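Local coordinates for Sec-alkylsulfatase (Pseudomonas sp. dsm 6611, PDB 4AXH) that hydrolyses (R)-secondary-alkyl sulfates to (S)-alcohols and sulfate with strict inversion of configuration, as a zinc-dependent homodimeric type III sulfatase of the metallo-beta-lactamase superfamily, at the interface of chains A and B. Numbering follows the deposited sequence. Chains: chain A/B, Sec-alkylsulfatase.

Contact 1: the interface of chains A and B. Residues chain A 586, 593-595; chain B 338, 341-342, 373.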
ATOM      1  N   THR A 586       0.736  -6.585  27.963  1.00 74.23           N
ATOM      2  CA  THR A 586       0.992  -8.025  28.049  1.00 74.04           C
ATOM      3  C   THR A 586       2.197  -8.378  27.185  1.00 79.42           C
ATOM      4  O   THR A 586       2.248  -7.981  26.022  1.00 79.43           O
ATOM      5  CB  THR A 586      -0.275  -8.918  27.851  1.00 78.89           C
ATOM      6  OG1 THR A 586       0.066 -10.095  27.108  1.00 73.18           O
ATOM      7  CG2 THR A 586      -1.471  -8.187  27.204  1.00 78.98           C
ATOM      8  N   THR A 593       1.763  -6.647  23.394  1.00 71.37           N
ATOM      9  CA  THR A 593       0.413  -6.293  22.952  1.00 70.74           C
ATOM     10  C   THR A 593      -0.228  -5.400  24.031  1.00 74.89           C
ATOM     11  O   THR A 593       0.254  -5.392  25.171  1.00 75.01           O
ATOM     12  CB  THR A 593      -0.416  -7.560  22.569  1.00 78.83           C
ATOM     13  OG1 THR A 593      -0.405  -8.514  23.633  1.00 81.49           O
ATOM     14  CG2 THR A 593       0.092  -8.249  21.303  1.00 72.20           C
ATOM     15  N   GLN A 594      -1.271  -4.620  23.680  1.00 71.48           N
ATOM     16  CA  GLN A 594      -1.910  -3.707  24.639  1.00 71.75           C
ATOM     17  C   GLN A 594      -3.417  -3.598  24.468  1.00 77.99           C
ATOM     18  O   GLN A 594      -3.941  -3.866  23.388  1.00 77.67           O
ATOM     19  CB  GLN A 594      -1.255  -2.310  24.612  1.00 72.82           C
ATOM     20  CG  GLN A 594      -1.470  -1.499  23.325  1.00 82.73           C
ATOM     21  CD  GLN A 594      -1.116  -0.029  23.464  1.00100.67           C
ATOM     22  OE1 GLN A 594      -1.161   0.565  24.546  1.00 96.16           O
ATOM     23  NE2 GLN A 594      -0.793   0.609  22.352  1.00 94.13           N
ATOM     24  N   ARG A 595      -4.105  -3.192  25.540  1.00 76.85           N
ATOM     25  CA  ARG A 595      -5.549  -3.006  25.587  1.00 78.31           C
ATOM     26  C   ARG A 595      -5.821  -1.681  26.266  1.00 86.93           C
ATOM     27  O   ARG A 595      -5.618  -1.559  27.473  1.00 86.80           O
ATOM     28  CB  ARG A 595      -6.227  -4.129  26.394  1.00 78.79           C
ATOM     29  CG  ARG A 595      -6.176  -5.511  25.785  1.00 87.79           C
ATOM     30  CD  ARG A 595      -6.834  -6.502  26.709  1.00 99.83           C
ATOM     31  NE  ARG A 595      -6.617  -7.876  26.258  1.00113.10           N
ATOM     32  CZ  ARG A 595      -7.089  -8.950  26.879  1.00130.25           C
ATOM     33  NH1 ARG A 595      -7.823  -8.821  27.979  1.00120.17           N
ATOM     34  NH2 ARG A 595      -6.832 -10.163  26.408  1.00118.41           N
TER
ATOM     35  N   ASP B 338      -7.307  -9.866  19.405  1.00 73.60           N
ATOM     36  CA  ASP B 338      -7.264  -9.538  20.824  1.00 74.21           C
ATOM     37  C   ASP B 338      -8.591  -8.970  21.315  1.00 79.67           C
ATOM     38  O   ASP B 338      -9.024  -9.332  22.404  1.00 80.52           O
ATOM     39  CB  ASP B 338      -6.115  -8.556  21.093  1.00 76.33           C
ATOM     40  CG  ASP B 338      -5.716  -8.368  22.548  1.00 85.16           C
ATOM     41  OD1 ASP B 338      -5.689  -9.369  23.292  1.00 85.93           O
ATOM     42  OD2 ASP B 338      -5.332  -7.237  22.915  1.00 88.71           O
ATOM     43  N   LEU B 341     -10.758 -11.795  21.641  1.00 84.47           N
ATOM     44  CA  LEU B 341     -10.375 -12.585  22.827  1.00 85.10           C
ATOM     45  C   LEU B 341     -10.984 -12.003  24.109  1.00 89.07           C
ATOM     46  O   LEU B 341     -11.553 -12.744  24.901  1.00 88.13           O
ATOM     47  CB  LEU B 341      -8.829 -12.736  22.962  1.00 85.63           C
ATOM     48  CG  LEU B 341      -8.242 -13.627  24.112  1.00 90.52           C
ATOM     49  CD1 LEU B 341      -8.829 -15.025  24.102  1.00 90.78           C
ATOM     50  CD2 LEU B 341      -6.725 -13.771  23.987  1.00 92.71           C
ATOM     51  N   GLU B 342     -10.871 -10.687  24.294  1.00 86.94           N
ATOM     52  CA  GLU B 342     -11.403  -9.974  25.446  1.00 87.67           C
ATOM     53  C   GLU B 342     -12.945 -10.006  25.476  1.00 95.79           C
ATOM     54  O   GLU B 342     -13.510 -10.358  26.511  1.00 96.59           O
ATOM     55  CB  GLU B 342     -10.855  -8.541  25.462  1.00 88.69           C
ATOM     56  CG  GLU B 342     -11.438  -7.623  26.525  1.00 98.88           C
ATOM     57  CD  GLU B 342     -10.956  -6.181  26.480  1.00131.35           C
ATOM     58  OE1 GLU B 342     -10.070  -5.861  25.654  1.00132.56           O
ATOM     59  OE2 GLU B 342     -11.496  -5.358  27.253  1.00131.67           O
ATOM     60  N   ARG B 373      -3.106 -13.714  17.679  1.00 77.10           N
ATOM     61  CA  ARG B 373      -2.847 -12.315  18.003  1.00 75.42           C
ATOM     62  C   ARG B 373      -1.339 -12.067  18.025  1.00 78.37           C
ATOM     63  O   ARG B 373      -0.849 -11.245  17.260  1.00 77.44           O
ATOM     64  CB  ARG B 373      -3.476 -11.947  19.363  1.00 72.66           C
ATOM     65  CG  ARG B 373      -2.995 -10.607  19.904  1.00 75.47           C
ATOM     66  CD  ARG B 373      -3.067 -10.516  21.399  1.00 85.62           C
ATOM     67  NE  ARG B 373      -2.060 -11.349  22.054  1.00 95.33           N
ATOM     68  CZ  ARG B 373      -2.216 -11.880  23.259  1.00 95.30           C
ATOM     69  NH1 ARG B 373      -3.334 -11.670  23.944  1.00 62.13           N
ATOM     70  NH2 ARG B 373      -1.260 -12.629  23.789  1.00 83.63           N
TER

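Contact 2: the interface of chains A and B. Residues chain A 421, 425, 478, 517, 521; chain B 442-443.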
ATOM      1  N   SER A 421       7.773   7.270 -13.242  1.00 32.10           N
ATOM      2  CA  SER A 421       8.204   5.873 -13.097  1.00 32.76           C
ATOM      3  C   SER A 421       7.845   5.324 -11.691  1.00 36.68           C
ATOM      4  O   SER A 421       7.160   4.304 -11.588  1.00 35.51           O
ATOM      5  CB  SER A 421       9.702   5.773 -13.355  1.00 37.28           C
ATOM      6  OG  SER A 421      10.409   6.630 -12.469  1.00 50.04           O
ATOM      7  N   ARG A 425       4.932   2.511 -10.596  1.00 32.68           N
ATOM      8  CA  ARG A 425       5.370   1.372  -9.785  1.00 31.62           C
ATOM      9  C   ARG A 425       4.543   1.348  -8.502  1.00 33.41           C
ATOM     10  O   ARG A 425       4.031   0.296  -8.157  1.00 33.13           O
ATOM     11  CB  ARG A 425       6.908   1.421  -9.542  1.00 31.25           C
ATOM     12  CG  ARG A 425       7.704   1.138 -10.837  1.00 32.49           C
ATOM     13  CD  ARG A 425       9.201   0.923 -10.701  1.00 21.82           C
ATOM     14  NE  ARG A 425       9.942   2.167 -10.808  1.00 28.85           N
ATOM     15  CZ  ARG A 425      10.888   2.425 -11.702  1.00 42.07           C
ATOM     16  NH1 ARG A 425      11.275   1.494 -12.559  1.00 34.97           N
ATOM     17  NH2 ARG A 425      11.475   3.605 -11.724  1.00 34.66           N
ATOM     18  N   ARG A 478      23.200   3.862 -15.859  1.00 49.87           N
ATOM     19  CA  ARG A 478      22.130   3.098 -15.251  1.00 50.08           C
ATOM     20  C   ARG A 478      22.591   1.664 -15.023  1.00 57.00           C
ATOM     21  O   ARG A 478      22.401   1.123 -13.929  1.00 56.51           O
ATOM     22  CB  ARG A 478      20.883   3.161 -16.150  1.00 48.08           C
ATOM     23  CG  ARG A 478      19.605   3.189 -15.349  1.00 54.16           C
ATOM     24  CD  ARG A 478      18.430   3.202 -16.260  1.00 55.16           C
ATOM     25  NE  ARG A 478      17.381   2.308 -15.773  1.00 61.05           N
ATOM     26  CZ  ARG A 478      16.227   2.147 -16.396  1.00 70.20           C
ATOM     27  NH1 ARG A 478      15.973   2.817 -17.513  1.00 45.25           N
ATOM     28  NH2 ARG A 478      15.308   1.323 -15.903  1.00 64.72           N
ATOM     29  N   TRP A 517      15.261  12.877  -7.045  1.00 32.60           N
ATOM     30  CA  TRP A 517      16.195  11.894  -7.609  1.00 31.00           C
ATOM     31  C   TRP A 517      17.584  12.488  -7.619  1.00 36.55           C
ATOM     32  O   TRP A 517      18.537  11.781  -7.324  1.00 37.07           O
ATOM     33  CB  TRP A 517      15.768  11.478  -9.014  1.00 29.07           C
ATOM     34  CG  TRP A 517      14.619  10.491  -9.070  1.00 28.83           C
ATOM     35  CD1 TRP A 517      13.481  10.500  -8.309  1.00 31.24           C
ATOM     36  CD2 TRP A 517      14.441   9.437 -10.046  1.00 27.60           C
ATOM     37  NE1 TRP A 517      12.660   9.452  -8.674  1.00 30.21           N
ATOM     38  CE2 TRP A 517      13.215   8.797  -9.750  1.00 31.39           C
ATOM     39  CE3 TRP A 517      15.235   8.933 -11.096  1.00 27.21           C
ATOM     40  CZ2 TRP A 517      12.782   7.657 -10.446  1.00 29.89           C
ATOM     41  CZ3 TRP A 517      14.791   7.837 -11.795  1.00 27.61           C
ATOM     42  CH2 TRP A 517      13.582   7.202 -11.464  1.00 28.29           C
ATOM     43  N   TYR A 521      20.678  10.560  -5.608  1.00 37.39           N
ATOM     44  CA  TYR A 521      21.903  10.131  -6.291  1.00 35.43           C
ATOM     45  C   TYR A 521      23.081  10.872  -5.725  1.00 40.86           C
ATOM     46  O   TYR A 521      24.075  10.228  -5.389  1.00 43.45           O
ATOM     47  CB  TYR A 521      21.822  10.341  -7.803  1.00 35.24           C
ATOM     48  CG  TYR A 521      20.829   9.456  -8.529  1.00 37.44           C
ATOM     49  CD1 TYR A 521      20.830   8.077  -8.347  1.00 39.59           C
ATOM     50  CD2 TYR A 521      20.002   9.974  -9.522  1.00 37.87           C
ATOM     51  CE1 TYR A 521      19.952   7.251  -9.059  1.00 40.94           C
ATOM     52  CE2 TYR A 521      19.133   9.158 -10.248  1.00 38.03           C
ATOM     53  CZ  TYR A 521      19.108   7.796 -10.014  1.00 42.70           C
ATOM     54  OH  TYR A 521      18.240   6.996 -10.731  1.00 41.40           O
TER
ATOM     55  N   LEU B 442      16.696   2.897  -7.624  1.00 39.10           N
ATOM     56  CA  LEU B 442      15.734   3.962  -7.835  1.00 37.30           C
ATOM     57  C   LEU B 442      14.943   3.796  -9.127  1.00 41.79           C
ATOM     58  O   LEU B 442      13.738   4.019  -9.124  1.00 41.61           O
ATOM     59  CB  LEU B 442      16.426   5.318  -7.768  1.00 36.93           C
ATOM     60  CG  LEU B 442      15.560   6.597  -7.676  1.00 40.09           C
ATOM     61  CD1 LEU B 442      14.480   6.516  -6.590  1.00 37.23           C
ATOM     62  CD2 LEU B 442      16.440   7.796  -7.493  1.00 41.52           C
ATOM     63  N   ASP B 443      15.613   3.389 -10.217  1.00 38.71           N
ATOM     64  CA  ASP B 443      14.988   3.160 -11.515  1.00 37.85           C
ATOM     65  C   ASP B 443      15.411   1.787 -12.103  1.00 42.21           C
ATOM     66  O   ASP B 443      16.264   1.728 -13.002  1.00 42.00           O
ATOM     67  CB  ASP B 443      15.350   4.305 -12.466  1.00 39.21           C
ATOM     68  CG  ASP B 443      14.497   4.368 -13.711  1.00 43.77           C
ATOM     69  OD1 ASP B 443      13.382   3.777 -13.703  1.00 44.58           O
ATOM     70  OD2 ASP B 443      14.931   5.014 -14.686  1.00 46.54           O
TER

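Contact 3: the interface of chains A and B. Residues chain A 384-385, 388; chain B 220, 222, 558, 652.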
ATOM      1  N   LEU A 384      -3.482   0.467 -14.001  1.00 33.62           N
ATOM      2  CA  LEU A 384      -4.504  -0.585 -13.880  1.00 34.41           C
ATOM      3  C   LEU A 384      -4.767  -1.247 -15.244  1.00 42.74           C
ATOM      4  O   LEU A 384      -4.933  -2.465 -15.329  1.00 41.68           O
ATOM      5  CB  LEU A 384      -5.797   0.019 -13.334  1.00 34.82           C
ATOM      6  CG  LEU A 384      -6.323  -0.411 -11.943  1.00 39.62           C
ATOM      7  CD1 LEU A 384      -5.311  -1.227 -11.149  1.00 38.67           C
ATOM      8  CD2 LEU A 384      -6.845   0.791 -11.157  1.00 39.93           C
ATOM      9  N   ASN A 385      -4.736  -0.445 -16.322  1.00 42.15           N
ATOM     10  CA  ASN A 385      -4.885  -0.932 -17.695  1.00 41.66           C
ATOM     11  C   ASN A 385      -3.746  -1.914 -18.010  1.00 44.55           C
ATOM     12  O   ASN A 385      -4.011  -3.075 -18.310  1.00 45.80           O
ATOM     13  CB  ASN A 385      -4.914   0.239 -18.693  1.00 37.88           C
ATOM     14  CG  ASN A 385      -5.123  -0.180 -20.128  1.00 49.24           C
ATOM     15  OD1 ASN A 385      -4.168  -0.420 -20.879  1.00 38.40           O
ATOM     16  ND2 ASN A 385      -6.378  -0.285 -20.540  1.00 37.72           N
ATOM     17  N   ASN A 388      -3.676  -5.279 -15.981  1.00 43.67           N
ATOM     18  CA  ASN A 388      -4.679  -6.191 -16.549  1.00 41.62           C
ATOM     19  C   ASN A 388      -4.259  -6.822 -17.874  1.00 44.79           C
ATOM     20  O   ASN A 388      -4.827  -7.844 -18.278  1.00 44.87           O
ATOM     21  CB  ASN A 388      -6.013  -5.497 -16.658  1.00 35.32           C
ATOM     22  CG  ASN A 388      -6.708  -5.348 -15.337  1.00 46.54           C
ATOM     23  OD1 ASN A 388      -7.080  -6.332 -14.701  1.00 50.47           O
ATOM     24  ND2 ASN A 388      -6.966  -4.115 -14.927  1.00 30.83           N
TER
ATOM     25  N   LEU B 220     -11.557  -4.188 -11.025  1.00 67.53           N
ATOM     26  CA  LEU B 220     -10.762  -3.094 -11.621  1.00 64.34           C
ATOM     27  C   LEU B 220      -9.385  -3.657 -11.855  1.00 64.80           C
ATOM     28  O   LEU B 220      -8.913  -3.661 -12.993  1.00 63.63           O
ATOM     29  CB  LEU B 220     -10.714  -1.846 -10.721  1.00 63.81           C
ATOM     30  CG  LEU B 220     -12.003  -1.363 -10.072  1.00 67.78           C
ATOM     31  CD1 LEU B 220     -11.730  -0.171  -9.198  1.00 68.75           C
ATOM     32  CD2 LEU B 220     -13.039  -1.011 -11.087  1.00 67.32           C
ATOM     33  N   GLY B 222      -9.056  -6.893 -11.503  1.00 58.13           N
ATOM     34  CA  GLY B 222      -9.555  -8.225 -11.825  1.00 57.37           C
ATOM     35  C   GLY B 222      -8.813  -9.163 -12.754  1.00 59.71           C
ATOM     36  O   GLY B 222      -8.527 -10.304 -12.378  1.00 59.44           O
ATOM     37  N   ILE B 558     -10.465   2.462 -17.005  1.00 39.15           N
ATOM     38  CA  ILE B 558      -9.399   1.449 -16.917  1.00 38.74           C
ATOM     39  C   ILE B 558      -9.257   0.724 -18.266  1.00 42.64           C
ATOM     40  O   ILE B 558      -8.141   0.445 -18.692  1.00 42.04           O
ATOM     41  CB  ILE B 558      -9.721   0.488 -15.735  1.00 42.20           C
ATOM     42  CG1 ILE B 558      -9.334   1.150 -14.386  1.00 43.61           C
ATOM     43  CG2 ILE B 558      -9.098  -0.905 -15.892  1.00 42.41           C
ATOM     44  CD1 ILE B 558     -10.059   0.640 -13.178  1.00 51.63           C
ATOM     45  N   PHE B 652      -9.642  -7.215 -22.038  1.00 54.85           N
ATOM     46  CA  PHE B 652      -8.547  -7.902 -21.391  1.00 55.22           C
ATOM     47  C   PHE B 652      -8.753  -9.374 -21.374  1.00 66.10           C
ATOM     48  O   PHE B 652      -9.851  -9.847 -21.056  1.00 67.77           O
ATOM     49  CB  PHE B 652      -8.370  -7.395 -19.946  1.00 55.62           C
ATOM     50  CG  PHE B 652      -8.245  -5.898 -19.747  1.00 55.15           C
ATOM     51  CD1 PHE B 652      -7.143  -5.206 -20.238  1.00 55.78           C
ATOM     52  CD2 PHE B 652      -9.198  -5.197 -19.016  1.00 55.78           C
ATOM     53  CE1 PHE B 652      -7.004  -3.853 -20.010  1.00 57.56           C
ATOM     54  CE2 PHE B 652      -9.058  -3.832 -18.793  1.00 55.87           C
ATOM     55  CZ  PHE B 652      -7.960  -3.175 -19.285  1.00 55.45           C
TER

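Contact 4: the interface of chains A and B. Residues chain A 454, 479, 482, 486; chain B 453-454, 456-457.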
ATOM      1  N   TYR A 454      26.426 -12.701  -7.778  1.00 74.07           N
ATOM      2  CA  TYR A 454      26.425 -12.066  -9.086  1.00 73.59           C
ATOM      3  C   TYR A 454      27.848 -11.719  -9.535  1.00 79.00           C
ATOM      4  O   TYR A 454      28.210 -12.044 -10.663  1.00 78.99           O
ATOM      5  CB  TYR A 454      25.503 -10.836  -9.127  1.00 74.28           C
ATOM      6  CG  TYR A 454      24.040 -11.139  -9.417  1.00 74.96           C
ATOM      7  CD1 TYR A 454      23.614 -11.468 -10.700  1.00 76.18           C
ATOM      8  CD2 TYR A 454      23.075 -11.023  -8.422  1.00 75.80           C
ATOM      9  CE1 TYR A 454      22.264 -11.712 -10.973  1.00 76.48           C
ATOM     10  CE2 TYR A 454      21.730 -11.274  -8.680  1.00 76.61           C
ATOM     11  CZ  TYR A 454      21.325 -11.615  -9.955  1.00 83.90           C
ATOM     12  OH  TYR A 454      19.986 -11.853 -10.157  1.00 85.10           O
ATOM     13  N   TRP A 479      23.235   1.059 -16.044  1.00 56.18           N
ATOM     14  CA  TRP A 479      23.746  -0.301 -15.920  1.00 56.72           C
ATOM     15  C   TRP A 479      24.986  -0.313 -15.036  1.00 58.07           C
ATOM     16  O   TRP A 479      25.109  -1.189 -14.184  1.00 57.06           O
ATOM     17  CB  TRP A 479      23.972  -0.956 -17.284  1.00 56.57           C
ATOM     18  CG  TRP A 479      24.537  -2.346 -17.206  1.00 58.53           C
ATOM     19  CD1 TRP A 479      25.766  -2.756 -17.640  1.00 61.65           C
ATOM     20  CD2 TRP A 479      23.922  -3.497 -16.599  1.00 58.20           C
ATOM     21  NE1 TRP A 479      25.950  -4.092 -17.349  1.00 60.95           N
ATOM     22  CE2 TRP A 479      24.828  -4.575 -16.731  1.00 61.71           C
ATOM     23  CE3 TRP A 479      22.678  -3.731 -15.992  1.00 59.19           C
ATOM     24  CZ2 TRP A 479      24.531  -5.860 -16.282  1.00 60.82           C
ATOM     25  CZ3 TRP A 479      22.396  -5.000 -15.522  1.00 60.94           C
ATOM     26  CH2 TRP A 479      23.318  -6.048 -15.664  1.00 61.70           C
ATOM     27  N   GLN A 482      24.088  -0.642 -11.369  1.00 53.37           N
ATOM     28  CA  GLN A 482      23.598  -1.979 -11.033  1.00 54.06           C
ATOM     29  C   GLN A 482      24.774  -2.923 -10.732  1.00 59.18           C
ATOM     30  O   GLN A 482      24.691  -3.685  -9.775  1.00 58.23           O
ATOM     31  CB  GLN A 482      22.702  -2.535 -12.142  1.00 55.48           C
ATOM     32  CG  GLN A 482      21.282  -1.992 -12.092  1.00 71.93           C
ATOM     33  CD  GLN A 482      20.418  -2.763 -11.129  1.00 97.49           C
ATOM     34  OE1 GLN A 482      20.290  -3.988 -11.216  1.00 92.70           O
ATOM     35  NE2 GLN A 482      19.791  -2.058 -10.201  1.00 93.02           N
ATOM     36  N   HIS A 486      26.308  -4.386  -6.747  1.00 59.50           N
ATOM     37  CA  HIS A 486      26.647  -5.782  -6.475  1.00 59.63           C
ATOM     38  C   HIS A 486      28.032  -5.893  -5.865  1.00 64.85           C
ATOM     39  O   HIS A 486      28.202  -6.632  -4.902  1.00 62.89           O
ATOM     40  CB  HIS A 486      26.530  -6.649  -7.737  1.00 59.70           C
ATOM     41  CG  HIS A 486      25.113  -6.952  -8.106  1.00 62.77           C
ATOM     42  ND1 HIS A 486      24.240  -7.824  -7.550  1.00 64.30           N
ATOM     43  CD2 HIS A 486      24.483  -6.289  -9.134  1.00 64.34           C
ATOM     44  CE1 HIS A 486      23.065  -7.709  -8.244  1.00 63.56           C
ATOM     45  NE2 HIS A 486      23.252  -6.771  -9.167  1.00 63.85           N
TER
ATOM     46  N   ARG B 453      21.184  -7.768 -20.276  1.00 62.55           N
ATOM     47  CA  ARG B 453      22.450  -7.199 -19.822  0.50 61.56           C
ATOM     48  C   ARG B 453      23.142  -8.032 -18.767  1.00 64.24           C
ATOM     49  O   ARG B 453      24.372  -8.062 -18.770  1.00 62.12           O
ATOM     50  CB  ARG B 453      22.377  -5.690 -19.506  0.50 60.54           C
ATOM     51  CG  ARG B 453      22.853  -4.789 -20.668  0.50 65.79           C
ATOM     52  CD  ARG B 453      21.852  -4.742 -21.825  0.50 70.84           C
ATOM     53  NE  ARG B 453      22.299  -3.908 -22.945  0.50 65.80           N
ATOM     54  CZ  ARG B 453      21.660  -3.804 -24.107  0.50 59.43           C
ATOM     55  NH1 ARG B 453      20.543  -4.487 -24.323  0.50 44.07           N
ATOM     56  NH2 ARG B 453      22.135  -3.017 -25.063  0.50 22.87           N
ATOM     57  N   TYR B 454      22.385  -8.767 -17.923  1.00 62.93           N
ATOM     58  CA  TYR B 454      22.978  -9.672 -16.938  1.00 64.85           C
ATOM     59  C   TYR B 454      23.611 -10.901 -17.621  1.00 72.90           C
ATOM     60  O   TYR B 454      24.762 -11.217 -17.319  1.00 73.19           O
ATOM     61  CB  TYR B 454      21.972 -10.098 -15.859  1.00 66.37           C
ATOM     62  CG  TYR B 454      21.871  -9.142 -14.692  1.00 68.46           C
ATOM     63  CD1 TYR B 454      22.870  -9.082 -13.724  1.00 70.16           C
ATOM     64  CD2 TYR B 454      20.743  -8.356 -14.509  1.00 69.40           C
ATOM     65  CE1 TYR B 454      22.766  -8.229 -12.628  1.00 70.75           C
ATOM     66  CE2 TYR B 454      20.628  -7.498 -13.419  1.00 70.23           C
ATOM     67  CZ  TYR B 454      21.642  -7.441 -12.478  1.00 76.42           C
ATOM     68  OH  TYR B 454      21.523  -6.594 -11.406  1.00 76.71           O
ATOM     69  N   GLU B 456      24.721 -11.204 -20.680  1.00 69.13           N
ATOM     70  CA  GLU B 456      25.904 -10.650 -21.342  1.00 69.66           C
ATOM     71  C   GLU B 456      27.045 -10.522 -20.303  1.00 74.85           C
ATOM     72  O   GLU B 456      28.125 -11.067 -20.519  1.00 75.45           O
ATOM     73  CB  GLU B 456      25.546  -9.281 -21.978  1.00 71.40           C
ATOM     74  CG  GLU B 456      26.721  -8.441 -22.468  1.00 85.54           C
ATOM     75  CD  GLU B 456      26.570  -6.947 -22.246  1.00112.46           C
ATOM     76  OE1 GLU B 456      26.444  -6.511 -21.076  1.00107.52           O
ATOM     77  OE2 GLU B 456      26.626  -6.205 -23.252  1.00105.91           O
ATOM     78  N   ALA B 457      26.773  -9.857 -19.155  1.00 72.12           N
ATOM     79  CA  ALA B 457      27.725  -9.649 -18.066  1.00 71.79           C
ATOM     80  C   ALA B 457      28.221 -10.961 -17.476  1.00 77.57           C
ATOM     81  O   ALA B 457      29.354 -11.035 -17.004  1.00 77.85           O
ATOM     82  CB  ALA B 457      27.091  -8.802 -16.982  1.00 72.17           C
TER

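Contact 1: the interface of chains A and B
A:Arg595 reaches from the C-terminal domain of one subunit onto helix 330-344 of the other, where B:Asp338 and B:Glu342 flank it one helical turn apart. The contact belongs to the homodimer of this type III sulfatase, a member of the metallo-beta-lactamase superfamily, and sets strand 591-596 of chain A against helices 330-344 and 362-388 of chain B. Its denser part surrounds the stretched-out chain of A:Arg595. The guanidinium forms a salt bridge with the B:Asp338 carboxylate, NH2 lying 3.4 Å from OD1; NE and NH2 both direct weak hydrogen bonds to that oxygen, and the two planes are turned 50° apart. B:Glu342 runs antiparallel alongside the arginine. Its CB lies over one guanidinium face, toward the rim, while its carboxylate OE1 stands 3.5 Å from A:Arg595 CD. From its own chain, B:Arg373 joins B:Asp338 in a second salt bridge, with OD1 in the guanidinium plane at its edge, 3.4 Å from NH1. The shared carboxylate probably offsets the charge of both arginines. Packing is looser toward A:Thr593 and A:Thr586. A chi1 of 53° tucks the A:Thr593 hydroxyl against its own main chain and sets OG1 above the rim of one B:Arg373 guanidinium face, 3.6 Å from NE; its methyl CG2 is 3.9 Å from B:Arg373 CD. A:Thr586 OG1 stays 4.4 Å from B:Arg373 NH2, a peripheral approach that hides little surface.

Contact 2: the interface of chains A and B
B:Leu442 and B:Asp443, in the loop between 3-10 helix 439-441 and helix 447-457, insert among three helices of chain A within the alkylsulfatase dimerisation region. Apolar contacts hold the leucine. Its CG lies over the six-membered ring of the A:Trp517 indole, 3.9 Å from the ring centroid, and methyl CD2 sits over the five-membered ring. The same methyl meets one face of A:Tyr521 near the rim, 3.7 Å from CZ, so that it is wedged between two aromatic side chains of helix 515-529. Rotation about the first side-chain bond (chi1 -168°) swings the B:Leu442 branches away from the backbone N and toward the indole. The methylene CB of B:Asp443 extends this packing to the outer end of the tryptophan, 3.5 Å from CH2. Charged and polar contacts grip the aspartate from two directions. A:Arg425 NH2 gives carboxylate OD1 a nearly straight hydrogen bond and salt bridge of 2.8 Å. The bond stays in the guanidinium plane but arrives on the anti side of OD1, 30° out of the carboxylate plane, and the two flat groups are turned 70° apart; NH1 adds a weak bond to the same oxygen. A:Arg478 instead stacks its guanidinium on the carboxylate, with OD2 over its centre, and forms a longer salt bridge from NH1 to OD2 at 3.7 Å. Weak hydrogen bonds from its NE and NH2 reach the backbone O of B:Asp443.

Contact 3: the interface of chains A and B
One face of the B:Phe652 ring carries the methylene CB of A:Asn388, 3.7 Å from the ring centroid in a CH-pi contact, while the backbone O of B:Ile558 lies in the ring plane at its edge. The A:Asn385 side chain crosses the phenylalanine at about a right angle, its amide plane inclined 65° to the ring, and brings ND2 to 3.5 Å from CZ. That amide nitrogen also donates a nearly straight hydrogen bond of 2.7 Å to B:Ile558 O. The acceptor lies in the amide plane and the donor in the carbonyl plane, a geometry that fixes how the amide is turned. For A:Asn388 the backbone at the helix end sets CB on the ring face, and chi1 of -75° turns the amide beyond it so that ND2 donates to B:Leu220 O, 2.8 Å away. This bond lies in the carbonyl plane but is tilted 16° from the amide plane. The amide may also be steadied by its own helix through a poorly aligned bond from ND2 to A:Leu384 O. Beside these polar groups, A:Leu384 CD2 packs against B:Ile558 CD1 at 3.8 Å. In this patch of the type III sulfatase homodimer interface, the three chain A residues occupy the end of helix 362-388, which docks between the B:Leu220 loop preceding helix 222-233, the end of helix 549-559 and the C-terminal segment bearing B:Phe652.

Contact 4: the interface of chains A and B
A:Trp479 has CG anti to its own backbone N (chi1 178°), which throws the indole outward from helix 477-490 onto helix 447-457 of chain B, while A:Gln482 bends at chi2 (-84°) to bring its amide to the hydroxyl of B:Tyr454. Both helices belong to the alkylsulfatase dimerisation region of this homodimeric enzyme. The tryptophan and B:Tyr454 meet edge to face: the indole directs CH2 over the centre of the phenol ring, 3.6 Å from CG, with the planes 83° apart. A face of the same indole receives the methylene CB of B:Arg453, whose distance from the six-membered ring centroid is 3.7 Å, and B:Ala457 CB touches the indole edge in its plane, 4.0 Å from CZ2. Beyond the ring, the B:Tyr454 hydroxyl is gripped twice. OH donates to the carbonyl OE1 of A:Gln482 at 2.9 Å, approaching with a tilt from the carbonyl plane, and shares a hydrogen bond of 2.8 Å with A:His486 NE2, which lies at the edge of the phenol in its plane. If the hydroxyl proton goes to the glutamine, the imidazole would be the donor in the second bond. The twin tyrosine A:Tyr454 crosses B:Tyr454 at about a right angle, with A:Tyr454 CE1 at 3.9 Å from B:Tyr454 CD1.

Measured between the centres of their C-alpha atoms, contacts 2 and 4 are neighbours about 17 Å apart, tied through helix 477-490 of chain A, which supplies A:Arg478 to one and A:Trp479 to the other. On the same measure contact 3 lies about 25 Å from contact 2 and about 40 Å from contact 1, and contacts 1 and 4 are about 49 Å apart. Helix 362-388 serves both contacts 1 and 3, but from chain B in the first and chain A in the second. Two-fold symmetry repeats each patch with chains exchanged, so the dimer joins C-terminal, catalytic and dimerisation regions over an extended surface.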